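Tryptophan synthase alpha chain (Pyrococcus furiosus, PDB 2DZW) catalyses the aldol cleavage of indoleglycerol phosphate to indole and glyceraldehyde 3-phosphate as the alpha subunit of tryptophan synthase. Local coordinates at residues A140-P145 with Y180-R185. The protein carries 1 engineered substitution. Sequence-based numbering, arbitrary orientation.
Sequences AAPNTP and YDLLRR
Leu-182 and Arg-185, one turn apart on helix 177-187, meet Ala-141, Pro-142 and Thr-144 in the loop between the fifth strand of this TIM barrel, 135-140, and helix 146-155, joining that loop to the helix after the sixth strand. The apolar part rests on Leu-182, whose CG, anti to the backbone N (chi1 176°), turns the branch toward the loop. CD2 packs obliquely on the proline ring, 3.9 Å from Pro-142 CD, while CD1 lies 3.5 Å from Ala-141 O; the Leu-182 side chain also touches Leu-162 of strand 159-163.

The loop itself is folded as a type I beta turn from Ala-141 to Thr-144, closed by Thr-144 N to Ala-141 O and braced by Ala-141 N donating to Thr-144 OG1 (3.0 Å).

Polar contacts come from the Arg-185 guanidinium, whose edge faces the turn. NE donates to Asp-181 OD1 at 2.8 Å in a salt bridge, and this bond and the one from NH1 to Thr-144 O together hold the guanidinium in its plane. NH1 also forms a salt bridge with Asp-146 OD1 of helix 146-155. NH1 reaches Thr-144 O in the carbonyl plane at 2.7 Å, with NH2 adding a weak bond of 3.1 Å to that same Thr-144 O.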
loop_
_atom_site.group_PDB
_atom_site.type_symbol
_atom_site.label_atom_id
_atom_site.label_comp_id
_atom_site.label_asym_id
_atom_site.label_seq_id
_atom_site.Cartn_x
_atom_site.Cartn_y
_atom_site.Cartn_z
ATOM N N ALA A 140 -5.308 9.485 -3.305
ATOM C CA ALA A 140 -5.521 10.924 -3.430
ATOM C C ALA A 140 -4.240 11.616 -2.958
ATOM O O ALA A 140 -3.615 11.178 -1.991
ATOM C CB ALA A 140 -6.720 11.362 -2.575
ATOM N N ALA A 141 -3.849 12.687 -3.643
ATOM C CA ALA A 141 -2.633 13.418 -3.296
ATOM C C ALA A 141 -2.967 14.845 -2.861
ATOM O O ALA A 141 -4.083 15.310 -3.050
ATOM C CB ALA A 141 -1.684 13.433 -4.491
ATOM N N PRO A 142 -1.991 15.565 -2.287
ATOM C CA PRO A 142 -2.211 16.941 -1.830
ATOM C C PRO A 142 -2.873 17.880 -2.851
ATOM O O PRO A 142 -3.443 18.909 -2.489
ATOM C CB PRO A 142 -0.809 17.399 -1.443
ATOM C CG PRO A 142 -0.166 16.136 -0.962
ATOM C CD PRO A 142 -0.603 15.140 -2.022
ATOM N N ASN A 143 -2.804 17.533 -4.130
ATOM C CA ASN A 143 -3.404 18.381 -5.148
ATOM C C ASN A 143 -4.785 17.883 -5.547
ATOM O O ASN A 143 -5.349 18.322 -6.544
ATOM C CB ASN A 143 -2.489 18.467 -6.371
ATOM C CG ASN A 143 -2.360 17.148 -7.094
ATOM O OD1 ASN A 143 -2.315 16.084 -6.472
ATOM N ND2 ASN A 143 -2.277 17.208 -8.418
ATOM N N THR A 144 -5.327 16.954 -4.770
ATOM C CA THR A 144 -6.664 16.443 -5.035
ATOM C C THR A 144 -7.649 17.408 -4.349
ATOM O O THR A 144 -7.548 17.664 -3.145
ATOM C CB THR A 144 -6.840 15.000 -4.465
ATOM O OG1 THR A 144 -5.963 14.098 -5.163
ATOM C CG2 THR A 144 -8.282 14.520 -4.615
ATOM N N PRO A 145 -8.591 17.979 -5.117
ATOM C CA PRO A 145 -9.579 18.910 -4.565
ATOM C C PRO A 145 -10.770 18.200 -3.914
ATOM O O PRO A 145 -11.099 17.068 -4.261
ATOM C CB PRO A 145 -9.982 19.734 -5.782
ATOM C CG PRO A 145 -9.949 18.738 -6.860
ATOM C CD PRO A 145 -8.663 17.969 -6.590
ATOM N N TYR A 180 -0.714 17.322 6.035
ATOM C CA TYR A 180 -1.704 17.515 7.086
ATOM C C TYR A 180 -2.995 18.124 6.526
ATOM O O TYR A 180 -4.098 17.768 6.942
ATOM C CB TYR A 180 -1.127 18.428 8.170
ATOM C CG TYR A 180 -0.103 17.749 9.055
ATOM C CD1 TYR A 180 1.169 18.299 9.245
ATOM C CD2 TYR A 180 -0.415 16.570 9.723
ATOM C CE1 TYR A 180 2.099 17.683 10.085
ATOM C CE2 TYR A 180 0.503 15.949 10.560
ATOM C CZ TYR A 180 1.751 16.507 10.743
ATOM O OH TYR A 180 2.628 15.900 11.614
ATOM N N ASP A 181 -2.862 19.038 5.574
ATOM C CA ASP A 181 -4.044 19.668 5.002
ATOM C C ASP A 181 -4.883 18.645 4.247
ATOM O O ASP A 181 -6.115 18.646 4.335
ATOM C CB ASP A 181 -3.646 20.824 4.080
ATOM C CG ASP A 181 -4.837 21.410 3.338
ATOM O OD1 ASP A 181 -5.024 21.057 2.155
ATOM O OD2 ASP A 181 -5.598 22.212 3.934
ATOM N N LEU A 182 -4.208 17.768 3.510
ATOM C CA LEU A 182 -4.888 16.727 2.756
ATOM C C LEU A 182 -5.664 15.838 3.728
ATOM O O LEU A 182 -6.823 15.499 3.483
ATOM C CB LEU A 182 -3.862 15.891 1.980
ATOM C CG LEU A 182 -4.396 14.678 1.206
ATOM C CD1 LEU A 182 -5.437 15.140 0.183
ATOM C CD2 LEU A 182 -3.228 13.938 0.526
ATOM N N LEU A 183 -5.012 15.464 4.828
ATOM C CA LEU A 183 -5.620 14.620 5.854
ATOM C C LEU A 183 -6.838 15.319 6.441
ATOM O O LEU A 183 -7.929 14.754 6.513
ATOM C CB LEU A 183 -4.600 14.328 6.969
ATOM C CG LEU A 183 -5.052 13.520 8.198
ATOM C CD1 LEU A 183 -5.583 12.158 7.776
ATOM C CD2 LEU A 183 -3.900 13.356 9.175
ATOM N N ARG A 184 -6.644 16.561 6.854
ATOM C CA ARG A 184 -7.712 17.349 7.446
ATOM C C ARG A 184 -8.927 17.446 6.510
ATOM O O ARG A 184 -10.071 17.332 6.955
ATOM C CB ARG A 184 -7.170 18.742 7.789
ATOM C CG ARG A 184 -7.806 19.402 9.003
ATOM C CD ARG A 184 -6.845 20.429 9.616
ATOM N NE ARG A 184 -6.406 21.425 8.636
ATOM C CZ ARG A 184 -5.130 21.721 8.380
ATOM N NH1 ARG A 184 -4.151 21.095 9.032
ATOM N NH2 ARG A 184 -4.834 22.647 7.469
ATOM N N ARG A 185 -8.673 17.645 5.217
ATOM C CA ARG A 185 -9.746 17.754 4.233
ATOM C C ARG A 185 -10.448 16.420 4.015
ATOM O O ARG A 185 -11.670 16.362 3.892
ATOM C CB ARG A 185 -9.207 18.282 2.894
ATOM C CG ARG A 185 -8.708 19.724 2.952
ATOM C CD ARG A 185 -8.453 20.337 1.561
ATOM N NE ARG A 185 -7.220 19.874 0.921
ATOM C CZ ARG A 185 -7.170 19.076 -0.143
ATOM N NH1 ARG A 185 -8.289 18.636 -0.708
ATOM N NH2 ARG A 185 -5.998 18.718 -0.651
#